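PDB 6FBM: gram-negative insecticidal protein from Chromobacterium piscinae, which is an insecticidal toxin of the MACPF family, whose members typically assemble into membrane pores, and probably kills insect cells in that way. Local coordinates for residues M21-N26 and E33-Q38; G27-P32 and L272-T277; Q90-S95 and E278-I283; A127-Y132 and E174-G179. One frame throughout, in Å; residues are numbered along the deposited sequence.

Contact 1. Residues M21-N26 and E33-Q38; sequences MGYDVN and ESLLGQ
G22-D24 and S34-L36 form a short antiparallel hairpin, with Y23 and L35 as the non-hydrogen-bonded pair, CA to CA 4.7 Å. The hairpin lies at one edge of the MACPF sheet, where strand 21-23 also bonds to strand 170-177. Two backbone bonds hold it: D24 N to S34 O, almost straight at 177°, and L36 N to G22 O, 2.9 Å long. Y23 and L35 put their side chains on the same face. Y23 CG is anti to the backbone N (chi1 -161°), which sets it 3.8 Å from S34 O; S34 CB lies over one face of the ring in a CH-pi contact, 4.0 Å from the centroid, while L35 CD2 comes to the ring edge. That methyl also packs on M21 CB at 3.7 Å, the two side chains crossing at about a right angle. L36 CD1 leans on the backbone of Y23, and L36 CD2 meets D24 CB. Toward the intervening loop, Y23 OH bonds to L28 O and S31 N, and S34 OG to L28 N. D24 OD1 turns back to accept N26 N at 2.9 Å, an Asx turn, and a water lies 2.9 Å from S34 OG.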
loop_
_atom_site.group_PDB
_atom_site.type_symbol
_atom_site.label_atom_id
_atom_site.label_comp_id
_atom_site.label_asym_id
_atom_site.label_seq_id
_atom_site.Cartn_x
_atom_site.Cartn_y
_atom_site.Cartn_z
ATOM N N MET A 21 8.716 -7.402 32.194
ATOM C CA MET A 21 9.294 -8.627 31.688
ATOM C C MET A 21 10.541 -8.863 32.489
ATOM O O MET A 21 11.243 -7.902 32.835
ATOM C CB MET A 21 9.750 -8.493 30.245
ATOM C CG MET A 21 8.707 -8.533 29.149
ATOM S SD MET A 21 7.562 -9.940 29.202
ATOM C CE MET A 21 6.197 -9.053 29.914
ATOM N N GLY A 22 10.852 -10.146 32.713
ATOM C CA GLY A 22 12.191 -10.521 33.141
ATOM C C GLY A 22 13.265 -10.051 32.177
ATOM O O GLY A 22 13.022 -9.929 30.972
ATOM N N TYR A 23 14.450 -9.769 32.712
ATOM C CA TYR A 23 15.560 -9.299 31.903
ATOM C C TYR A 23 16.806 -10.093 32.182
ATOM O O TYR A 23 17.114 -10.367 33.342
ATOM C CB TYR A 23 15.843 -7.845 32.153
ATOM C CG TYR A 23 16.628 -7.211 31.065
ATOM C CD1 TYR A 23 15.997 -6.699 29.959
ATOM C CD2 TYR A 23 18.009 -7.113 31.132
ATOM C CE1 TYR A 23 16.711 -6.098 28.945
ATOM C CE2 TYR A 23 18.732 -6.505 30.109
ATOM C CZ TYR A 23 18.076 -5.998 29.021
ATOM O OH TYR A 23 18.748 -5.382 27.988
ATOM N N ASP A 24 17.519 -10.434 31.113
ATOM C CA ASP A 24 18.808 -11.055 31.240
ATOM C C ASP A 24 19.835 -9.962 31.529
ATOM O O ASP A 24 20.352 -9.310 30.630
ATOM C CB ASP A 24 19.175 -11.819 29.975
ATOM C CG ASP A 24 20.520 -12.511 30.086
ATOM O OD1 ASP A 24 21.206 -12.375 31.136
ATOM O OD2 ASP A 24 20.892 -13.186 29.095
ATOM N N VAL A 25 20.164 -9.802 32.805
ATOM C CA VAL A 25 21.107 -8.771 33.233
ATOM C C VAL A 25 22.525 -9.012 32.735
ATOM O O VAL A 25 23.361 -8.112 32.794
ATOM C CB VAL A 25 21.114 -8.590 34.755
ATOM C CG1 VAL A 25 19.732 -8.164 35.235
ATOM C CG2 VAL A 25 21.582 -9.851 35.484
ATOM N N ASN A 26 22.779 -10.222 32.247
ATOM C CA ASN A 26 24.049 -10.572 31.600
ATOM C C ASN A 26 23.987 -10.498 30.087
ATOM O O ASN A 26 24.934 -10.903 29.438
ATOM C CB ASN A 26 24.511 -11.968 32.064
ATOM C CG ASN A 26 24.841 -11.998 33.546
ATOM O OD1 ASN A 26 25.441 -11.073 34.054
ATOM N ND2 ASN A 26 24.413 -13.039 34.250
ATOM N N GLU A 33 15.958 -7.620 22.893
ATOM C CA GLU A 33 16.554 -8.927 22.645
ATOM C C GLU A 33 16.905 -9.653 23.938
ATOM O O GLU A 33 16.961 -10.872 23.934
ATOM C CB GLU A 33 17.811 -8.821 21.777
ATOM C CG GLU A 33 17.620 -8.468 20.299
ATOM C CD GLU A 33 18.945 -8.646 19.527
ATOM O OE1 GLU A 33 19.625 -7.655 19.131
ATOM O OE2 GLU A 33 19.348 -9.813 19.342
ATOM N N SER A 34 17.126 -8.935 25.032
ATOM C CA SER A 34 17.438 -9.568 26.302
ATOM C C SER A 34 16.240 -9.670 27.267
ATOM O O SER A 34 16.433 -9.997 28.468
ATOM C CB SER A 34 18.599 -8.845 26.967
ATOM O OG SER A 34 19.773 -9.063 26.231
ATOM N N LEU A 35 15.026 -9.409 26.764
ATOM C CA LEU A 35 13.819 -9.723 27.518
ATOM C C LEU A 35 13.627 -11.229 27.568
ATOM O O LEU A 35 14.053 -11.928 26.676
ATOM C CB LEU A 35 12.579 -9.076 26.902
ATOM C CG LEU A 35 12.582 -7.559 26.823
ATOM C CD1 LEU A 35 11.479 -7.098 25.890
ATOM C CD2 LEU A 35 12.435 -6.936 28.183
ATOM N N LEU A 36 13.020 -11.701 28.642
ATOM C CA LEU A 36 12.847 -13.119 28.900
ATOM C C LEU A 36 11.378 -13.419 28.866
ATOM O O LEU A 36 10.558 -12.551 29.147
ATOM C CB LEU A 36 13.410 -13.503 30.254
ATOM C CG LEU A 36 14.907 -13.248 30.462
ATOM C CD1 LEU A 36 15.221 -13.600 31.927
ATOM C CD2 LEU A 36 15.771 -14.066 29.489
ATOM N N GLY A 37 11.063 -14.678 28.592
ATOM C CA GLY A 37 9.784 -15.078 28.021
ATOM C C GLY A 37 8.515 -14.649 28.710
ATOM O O GLY A 37 7.743 -13.860 28.151
ATOM N N GLN A 38 8.288 -15.193 29.909
ATOM C CA GLN A 38 6.991 -15.060 30.603
ATOM C C GLN A 38 6.773 -13.671 31.194
ATOM O O GLN A 38 7.635 -13.184 31.937
ATOM C CB GLN A 38 6.767 -16.130 31.702
ATOM C CG GLN A 38 6.509 -17.495 31.111
ATOM C CD GLN A 38 7.619 -18.505 31.361
ATOM O OE1 GLN A 38 8.806 -18.164 31.394
ATOM N NE2 GLN A 38 7.227 -19.751 31.539
HETATM O O HOH W 1 19.966 -11.959 25.953
#

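Contact 2. Residues G27-P32 and L272-T277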
loop_
_atom_site.group_PDB
_atom_site.type_symbol
_atom_site.label_atom_id
_atom_site.label_comp_id
_atom_site.label_asym_id
_atom_site.label_seq_id
_atom_site.Cartn_x
_atom_site.Cartn_y
_atom_site.Cartn_z
ATOM N N GLY A 27 22.906 -9.939 29.536
ATOM C CA GLY A 27 22.674 -9.920 28.086
ATOM C C GLY A 27 23.114 -8.612 27.446
ATOM O O GLY A 27 24.222 -8.134 27.701
ATOM N N LEU A 28 22.263 -8.024 26.609
ATOM C CA LEU A 28 22.592 -6.731 26.002
ATOM C C LEU A 28 22.134 -5.600 26.908
ATOM O O LEU A 28 21.329 -5.808 27.808
ATOM C CB LEU A 28 21.949 -6.587 24.627
ATOM C CG LEU A 28 22.200 -7.707 23.611
ATOM C CD1 LEU A 28 21.463 -7.336 22.334
ATOM C CD2 LEU A 28 23.691 -7.969 23.337
ATOM N N TYR A 29 22.680 -4.410 26.681
ATOM C CA TYR A 29 22.271 -3.228 27.415
ATOM C C TYR A 29 20.928 -2.760 26.832
ATOM O O TYR A 29 20.811 -2.521 25.660
ATOM C CB TYR A 29 23.324 -2.121 27.314
ATOM C CG TYR A 29 22.924 -0.815 27.966
ATOM C CD1 TYR A 29 23.186 -0.574 29.304
ATOM C CD2 TYR A 29 22.262 0.181 27.233
ATOM C CE1 TYR A 29 22.810 0.622 29.904
ATOM C CE2 TYR A 29 21.869 1.367 27.828
ATOM C CZ TYR A 29 22.153 1.596 29.154
ATOM O OH TYR A 29 21.783 2.782 29.762
ATOM N N ALA A 30 19.935 -2.659 27.707
ATOM C CA ALA A 30 18.631 -2.071 27.401
ATOM C C ALA A 30 18.174 -2.348 25.977
ATOM O O ALA A 30 18.069 -1.445 25.139
ATOM C CB ALA A 30 18.636 -0.578 27.686
ATOM N N SER A 31 17.935 -3.628 25.726
ATOM C CA SER A 31 17.454 -4.085 24.439
ATOM C C SER A 31 16.310 -5.063 24.656
ATOM O O SER A 31 16.352 -5.851 25.595
ATOM C CB SER A 31 18.564 -4.796 23.673
ATOM O OG SER A 31 18.037 -5.460 22.562
ATOM N N PRO A 32 15.313 -5.050 23.753
ATOM C CA PRO A 32 14.275 -6.087 23.768
ATOM C C PRO A 32 14.812 -7.494 23.546
ATOM O O PRO A 32 14.183 -8.452 23.962
ATOM C CB PRO A 32 13.367 -5.679 22.587
ATOM C CG PRO A 32 13.628 -4.227 22.382
ATOM C CD PRO A 32 15.060 -4.041 22.709
ATOM N N LEU A 272 12.033 -0.242 23.802
ATOM C CA LEU A 272 12.840 -0.079 24.975
ATOM C C LEU A 272 14.244 0.035 24.433
ATOM O O LEU A 272 14.644 -0.754 23.610
ATOM C CB LEU A 272 12.690 -1.291 25.895
ATOM C CG LEU A 272 13.643 -1.428 27.088
ATOM C CD1 LEU A 272 12.950 -2.195 28.218
ATOM C CD2 LEU A 272 14.892 -2.176 26.740
ATOM N N MET A 273 14.962 1.055 24.866
ATOM C CA MET A 273 16.326 1.265 24.435
ATOM C C MET A 273 17.241 1.918 25.459
ATOM O O MET A 273 18.400 2.181 25.127
ATOM C CB MET A 273 16.353 2.075 23.134
ATOM C CG MET A 273 15.461 3.301 23.083
ATOM S SD MET A 273 15.830 4.694 24.170
ATOM C CE MET A 273 17.364 5.218 23.470
ATOM N N ASP A 274 16.776 2.191 26.672
ATOM C CA ASP A 274 17.648 2.763 27.672
ATOM C C ASP A 274 17.094 2.532 29.057
ATOM O O ASP A 274 15.881 2.351 29.253
ATOM C CB ASP A 274 17.847 4.264 27.425
ATOM C CG ASP A 274 19.228 4.785 27.873
ATOM O OD1 ASP A 274 20.086 3.986 28.305
ATOM O OD2 ASP A 274 19.424 6.029 27.764
ATOM N N PHE A 275 18.007 2.533 30.021
ATOM C CA PHE A 275 17.703 2.289 31.406
ATOM C C PHE A 275 18.094 3.508 32.202
ATOM O O PHE A 275 19.068 4.209 31.845
ATOM C CB PHE A 275 18.538 1.137 31.911
ATOM C CG PHE A 275 18.137 -0.204 31.403
ATOM C CD1 PHE A 275 16.854 -0.476 30.951
ATOM C CD2 PHE A 275 19.045 -1.247 31.473
ATOM C CE1 PHE A 275 16.508 -1.745 30.554
ATOM C CE2 PHE A 275 18.709 -2.513 31.073
ATOM C CZ PHE A 275 17.433 -2.763 30.617
ATOM N N SER A 276 17.346 3.736 33.279
ATOM C CA SER A 276 17.639 4.739 34.269
ATOM C C SER A 276 18.022 4.006 35.550
ATOM O O SER A 276 18.013 2.773 35.581
ATOM C CB SER A 276 16.375 5.547 34.544
ATOM O OG SER A 276 15.478 4.808 35.386
ATOM N N THR A 277 18.272 4.747 36.632
ATOM C CA THR A 277 18.661 4.118 37.892
ATOM C C THR A 277 17.580 3.202 38.457
ATOM O O THR A 277 17.893 2.365 39.273
ATOM C CB THR A 277 19.055 5.126 38.997
ATOM O OG1 THR A 277 17.990 6.041 39.205
ATOM C CG2 THR A 277 20.285 5.907 38.629
#
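A30 lays its CB over the centre of the F275 ring, 3.5 Å from the centroid and only 4° off the ring normal, a CH-pi contact. The same ring presents its edge to the face of Y29, with centroids 5.7 Å apart and planes at 55°. F275 is thus engaged by two consecutive residues of the 27-32 loop. L272 CD2 presses on the backbone that follows A30 CA, 3.4 Å from A30 C and close to S31 N. P32 CD rests against L272 O, and M273 CA donates a CA-H...O contact to A30 O. The loop thereby lies against strand 271-274, where M273 and D274 are both paired with A176 in a classic beta bulge of the MACPF sheet. Y29 gives its hydroxyl to D274, one of the bulge residues: OH to OD1 is 2.5 Å, the acceptor sitting in the plane of the phenol ring at its edge. OD1 also takes a weak bond from F275 N, while OD2 forms a salt bridge with K74. The buried carboxylate therefore has partners on both oxygens, and the positive charge of K74 would be expected to offset its own.

Contact 3. Residues Q90-S95 and E278-I283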
loop_
_atom_site.group_PDB
_atom_site.type_symbol
_atom_site.label_atom_id
_atom_site.label_comp_id
_atom_site.label_asym_id
_atom_site.label_seq_id
_atom_site.Cartn_x
_atom_site.Cartn_y
_atom_site.Cartn_z
ATOM N N GLN A 90 26.658 0.884 35.569
ATOM C CA GLN A 90 26.256 1.850 36.585
ATOM C C GLN A 90 24.841 2.340 36.325
ATOM O O GLN A 90 24.430 2.525 35.178
ATOM C CB GLN A 90 27.148 3.111 36.636
ATOM C CG GLN A 90 28.670 2.963 36.596
ATOM C CD GLN A 90 29.277 2.400 37.858
ATOM O OE1 GLN A 90 28.643 1.605 38.570
ATOM N NE2 GLN A 90 30.533 2.782 38.126
ATOM N N HIS A 91 24.141 2.587 37.413
ATOM C CA HIS A 91 22.925 3.377 37.396
ATOM C C HIS A 91 21.834 2.754 36.521
ATOM O O HIS A 91 21.206 3.445 35.720
ATOM C CB HIS A 91 23.237 4.839 36.970
ATOM C CG HIS A 91 24.200 5.549 37.880
ATOM N ND1 HIS A 91 23.873 5.963 39.158
ATOM C CD2 HIS A 91 25.495 5.907 37.684
ATOM C CE1 HIS A 91 24.929 6.546 39.706
ATOM N NE2 HIS A 91 25.925 6.524 38.835
ATOM N N VAL A 92 21.649 1.449 36.663
ATOM C CA VAL A 92 20.529 0.762 36.016
ATOM C C VAL A 92 19.620 0.031 36.988
ATOM O O VAL A 92 18.696 -0.659 36.564
ATOM C CB VAL A 92 21.017 -0.207 34.938
ATOM C CG1 VAL A 92 21.874 0.545 33.932
ATOM C CG2 VAL A 92 21.784 -1.377 35.538
ATOM N N GLY A 93 19.874 0.191 38.288
ATOM C CA GLY A 93 19.037 -0.408 39.326
ATOM C C GLY A 93 19.534 -1.698 39.935
ATOM O O GLY A 93 18.904 -2.202 40.867
ATOM N N VAL A 94 20.634 -2.244 39.428
ATOM C CA VAL A 94 21.148 -3.467 40.004
ATOM C C VAL A 94 22.086 -3.103 41.144
ATOM O O VAL A 94 23.188 -2.616 40.927
ATOM C CB VAL A 94 21.852 -4.349 38.980
ATOM C CG1 VAL A 94 22.429 -5.591 39.645
ATOM C CG2 VAL A 94 20.865 -4.753 37.911
ATOM N N SER A 95 21.608 -3.339 42.353
ATOM C CA SER A 95 22.391 -3.215 43.567
ATOM C C SER A 95 23.580 -4.170 43.562
ATOM O O SER A 95 23.513 -5.264 42.999
ATOM C CB SER A 95 21.510 -3.510 44.783
ATOM O OG SER A 95 22.289 -3.637 45.937
ATOM N N GLU A 278 16.328 3.371 38.046
ATOM C CA GLU A 278 15.210 2.549 38.551
ATOM C C GLU A 278 14.732 1.445 37.604
ATOM O O GLU A 278 13.734 0.784 37.893
ATOM C CB GLU A 278 14.011 3.456 38.922
ATOM C CG GLU A 278 14.269 4.483 40.030
ATOM C CD GLU A 278 14.767 3.877 41.338
ATOM O OE1 GLU A 278 14.308 2.795 41.735
ATOM O OE2 GLU A 278 15.646 4.485 41.969
ATOM N N SER A 279 15.436 1.234 36.489
ATOM C CA SER A 279 14.911 0.387 35.410
ATOM C C SER A 279 14.785 -1.068 35.797
ATOM O O SER A 279 13.721 -1.639 35.657
ATOM C CB SER A 279 15.748 0.525 34.155
ATOM O OG SER A 279 15.527 1.791 33.598
ATOM N N LEU A 280 15.865 -1.650 36.299
ATOM C CA LEU A 280 15.875 -3.052 36.674
ATOM C C LEU A 280 15.564 -3.181 38.158
ATOM O O LEU A 280 16.222 -2.554 38.979
ATOM C CB LEU A 280 17.230 -3.650 36.350
ATOM C CG LEU A 280 17.520 -3.688 34.854
ATOM C CD1 LEU A 280 18.984 -3.955 34.612
ATOM C CD2 LEU A 280 16.683 -4.756 34.171
ATOM N N GLN A 281 14.536 -3.964 38.496
ATOM C CA GLN A 281 14.144 -4.178 39.880
ATOM C C GLN A 281 14.175 -5.663 40.132
ATOM O O GLN A 281 13.843 -6.437 39.253
ATOM C CB GLN A 281 12.752 -3.614 40.137
ATOM C CG GLN A 281 12.687 -2.093 40.042
ATOM C CD GLN A 281 13.584 -1.407 41.069
ATOM O OE1 GLN A 281 13.633 -1.810 42.215
ATOM N NE2 GLN A 281 14.311 -0.372 40.642
ATOM N N PRO A 282 14.639 -6.079 41.326
ATOM C CA PRO A 282 14.791 -7.499 41.603
ATOM C C PRO A 282 13.465 -8.177 41.814
ATOM O O PRO A 282 12.561 -7.578 42.402
ATOM C CB PRO A 282 15.533 -7.496 42.927
ATOM C CG PRO A 282 15.098 -6.228 43.608
ATOM C CD PRO A 282 14.981 -5.244 42.497
ATOM N N ILE A 283 13.347 -9.418 41.354
ATOM C CA ILE A 283 12.136 -10.208 41.620
ATOM C C ILE A 283 12.012 -10.574 43.084
ATOM O O ILE A 283 10.892 -10.763 43.564
ATOM C CB ILE A 283 11.989 -11.481 40.768
ATOM C CG1 ILE A 283 13.136 -12.484 41.010
ATOM C CG2 ILE A 283 11.902 -11.110 39.298
ATOM C CD1 ILE A 283 12.829 -13.875 40.492
#
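L280 faces the loop 90-95 from strand 280-282, a short edge piece of the antiparallel MACPF sheet that pairs with strand 170-177. Its CB sits 3.3 Å from V92 O and near V94 CG2. CG, anti to the carbonyl carbon (chi1 -66°), stays within 3.7 Å of V92 O. At the tip, CD1 meets two methyls at once, V92 CG2 and V94 CG2, each at 3.9 Å, while CD2 packs on Y23 CB of strand 21-23. The V92 and L280 side chains lie side by side and point the same way, whereas V94 comes across L280 at a slant. L100 packs against both valines, and F275 against L280, so this small apolar cluster joins the loop after helix 81-88 to the sheet. The backbone of L280 adds the polar link: its N donates to V92 O, 3.0 Å long, at an N-H...O angle of 159°. Next along the loop, G93 has phi 99°, and having no side chain it can lie close to L280 O. Within the second segment Q281 folds back, and its NE2 donates to E278 O at 3.0 Å. G93 CA also makes a CA-H...O contact of 3.6 Å with L280 O.

Contact 4. Residues A127-Y132 and E174-G179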
loop_
_atom_site.group_PDB
_atom_site.type_symbol
_atom_site.label_atom_id
_atom_site.label_comp_id
_atom_site.label_asym_id
_atom_site.label_seq_id
_atom_site.Cartn_x
_atom_site.Cartn_y
_atom_site.Cartn_z
ATOM N N ALA A 127 20.897 8.264 22.887
ATOM C CA ALA A 127 19.589 7.680 23.133
ATOM C C ALA A 127 18.535 8.725 22.759
ATOM O O ALA A 127 18.527 9.838 23.309
ATOM C CB ALA A 127 19.460 7.269 24.589
ATOM N N HIS A 128 17.673 8.377 21.795
ATOM C CA HIS A 128 16.617 9.266 21.349
ATOM C C HIS A 128 15.344 8.833 22.064
ATOM O O HIS A 128 14.618 7.984 21.578
ATOM C CB HIS A 128 16.496 9.199 19.842
ATOM C CG HIS A 128 17.681 9.776 19.121
ATOM N ND1 HIS A 128 17.588 10.903 18.320
ATOM C CD2 HIS A 128 18.987 9.424 19.124
ATOM C CE1 HIS A 128 18.787 11.198 17.847
ATOM N NE2 HIS A 128 19.650 10.315 18.315
ATOM N N VAL A 129 15.099 9.418 23.227
ATOM C CA VAL A 129 13.967 9.027 24.051
ATOM C C VAL A 129 12.720 9.704 23.532
ATOM O O VAL A 129 12.734 10.900 23.278
ATOM C CB VAL A 129 14.148 9.460 25.527
ATOM C CG1 VAL A 129 12.948 9.028 26.381
ATOM C CG2 VAL A 129 15.466 8.913 26.102
ATOM N N LEU A 130 11.661 8.934 23.334
ATOM C CA LEU A 130 10.351 9.496 23.059
ATOM C C LEU A 130 9.551 9.565 24.369
ATOM O O LEU A 130 8.954 10.591 24.677
ATOM C CB LEU A 130 9.633 8.655 21.996
ATOM C CG LEU A 130 10.434 8.472 20.704
ATOM C CD1 LEU A 130 9.757 7.465 19.815
ATOM C CD2 LEU A 130 10.654 9.771 19.946
ATOM N N TRP A 131 9.518 8.469 25.120
ATOM C CA TRP A 131 8.870 8.453 26.418
ATOM C C TRP A 131 9.478 7.422 27.333
ATOM O O TRP A 131 10.246 6.565 26.888
ATOM C CB TRP A 131 7.366 8.189 26.284
ATOM C CG TRP A 131 7.049 7.031 25.454
ATOM C CD1 TRP A 131 6.976 5.753 25.869
ATOM C CD2 TRP A 131 6.723 7.037 24.065
ATOM N NE1 TRP A 131 6.591 4.924 24.809
ATOM C CE2 TRP A 131 6.398 5.715 23.705
ATOM C CE3 TRP A 131 6.585 8.042 23.115
ATOM C CZ2 TRP A 131 6.060 5.360 22.408
ATOM C CZ3 TRP A 131 6.232 7.702 21.836
ATOM C CH2 TRP A 131 5.973 6.374 21.486
ATOM N N TYR A 132 9.151 7.546 28.618
ATOM C CA TYR A 132 9.470 6.560 29.614
ATOM C C TYR A 132 8.161 5.881 29.977
ATOM O O TYR A 132 7.101 6.510 29.984
ATOM C CB TYR A 132 10.099 7.210 30.849
ATOM C CG TYR A 132 11.333 8.061 30.583
ATOM C CD1 TYR A 132 12.598 7.472 30.546
ATOM C CD2 TYR A 132 11.258 9.450 30.413
ATOM C CE1 TYR A 132 13.755 8.222 30.317
ATOM C CE2 TYR A 132 12.406 10.213 30.175
ATOM C CZ TYR A 132 13.663 9.600 30.124
ATOM O OH TYR A 132 14.849 10.322 29.888
ATOM N N GLU A 174 11.129 0.264 34.703
ATOM C CA GLU A 174 11.088 1.560 34.056
ATOM C C GLU A 174 11.988 1.484 32.819
ATOM O O GLU A 174 13.075 0.921 32.867
ATOM C CB GLU A 174 11.591 2.617 35.024
ATOM C CG GLU A 174 11.272 4.043 34.634
ATOM C CD GLU A 174 11.809 4.999 35.701
ATOM O OE1 GLU A 174 13.042 5.140 35.781
ATOM O OE2 GLU A 174 11.015 5.599 36.467
ATOM N N ALA A 175 11.543 2.051 31.707
ATOM C CA ALA A 175 12.368 2.047 30.499
ATOM C C ALA A 175 12.132 3.265 29.630
ATOM O O ALA A 175 11.012 3.783 29.534
ATOM C CB ALA A 175 12.080 0.796 29.691
ATOM N N ALA A 176 13.212 3.680 28.984
ATOM C CA ALA A 176 13.148 4.681 27.952
ATOM C C ALA A 176 12.752 3.995 26.657
ATOM O O ALA A 176 13.279 2.953 26.317
ATOM C CB ALA A 176 14.493 5.351 27.809
ATOM N N VAL A 177 11.827 4.620 25.939
ATOM C CA VAL A 177 11.382 4.119 24.668
ATOM C C VAL A 177 11.733 5.097 23.554
ATOM O O VAL A 177 11.527 6.293 23.664
ATOM C CB VAL A 177 9.868 3.858 24.699
ATOM C CG1 VAL A 177 9.408 3.353 23.368
ATOM C CG2 VAL A 177 9.511 2.849 25.790
ATOM N N GLY A 178 12.284 4.564 22.476
ATOM C CA GLY A 178 12.641 5.307 21.280
ATOM C C GLY A 178 13.661 4.545 20.463
ATOM O O GLY A 178 13.472 3.372 20.166
ATOM N N GLY A 179 14.762 5.202 20.106
ATOM C CA GLY A 179 15.887 4.491 19.493
ATOM C C GLY A 179 17.194 4.955 20.023
ATOM O O GLY A 179 17.342 6.105 20.413
#
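A175 begins the meeting with strand 120-134: its carbonyl O takes a CA-H...O contact from Y132 CA, only 3.2 Å away. A176 then sits opposite Y132 in a non-hydrogen-bonded pair, both side chains on one face of the sheet. A176 CB touches Y132 CE1 at 3.9 Å and also meets V129 CG2, while V129 CG1 lies over one face of the Y132 ring, toward its rim. V177 points to the other face together with W131. Its N donates to W131 O at 2.7 Å, and its CB and CG1 lie against the indole about NE1, with CB 3.8 Å from the centroid of the five-membered ring in a CH-pi contact. W131 CG stands between the backbone N and the carbonyl carbon (chi1 50°), and chi2 near 86° turns the indole so that a face meets V177; its NE1 bonds away from the contact, to P14 O. V177 O accepts L130 N at 2.7 Å and, more weakly, W131 N, a classic beta bulge at which strand 120-134 turns a corner. G178 turns the second chain as well. Its CA approaches H128 O to 3.3 Å, and a CB there would collide with that oxygen. G179 closes the contact with a reciprocal pair of bonds to H128, whose N donates to G179 O; H128 NE2 bonds E126. The bulge leaves V177 O with two donors, so the pairing of these MACPF strands continues through the bend without losing the backbone bonds of L130 and W131.

From the N terminus, contact 1 closes first, pairing 21-26 with 33-38 around a six-residue loop. That loop, 27-32, is the first half of contact 2, so the two cross: contact 2 carries it some 240 residues onward to strand 271-274. Contact 3 opens later, at 90-95, and closes at 278-283, just beyond the end of contact 2, so these two also cross. Contact 4, 127-132 with 174-179, is nested inside the loops closed by contacts 2 and 3. All four reach one antiparallel sheet, with strand 170-177 as common neighbour of strands 21-23, 120-134, 271-274 and 280-282; F275 of contact 2 touches V92 and L280 of contact 3.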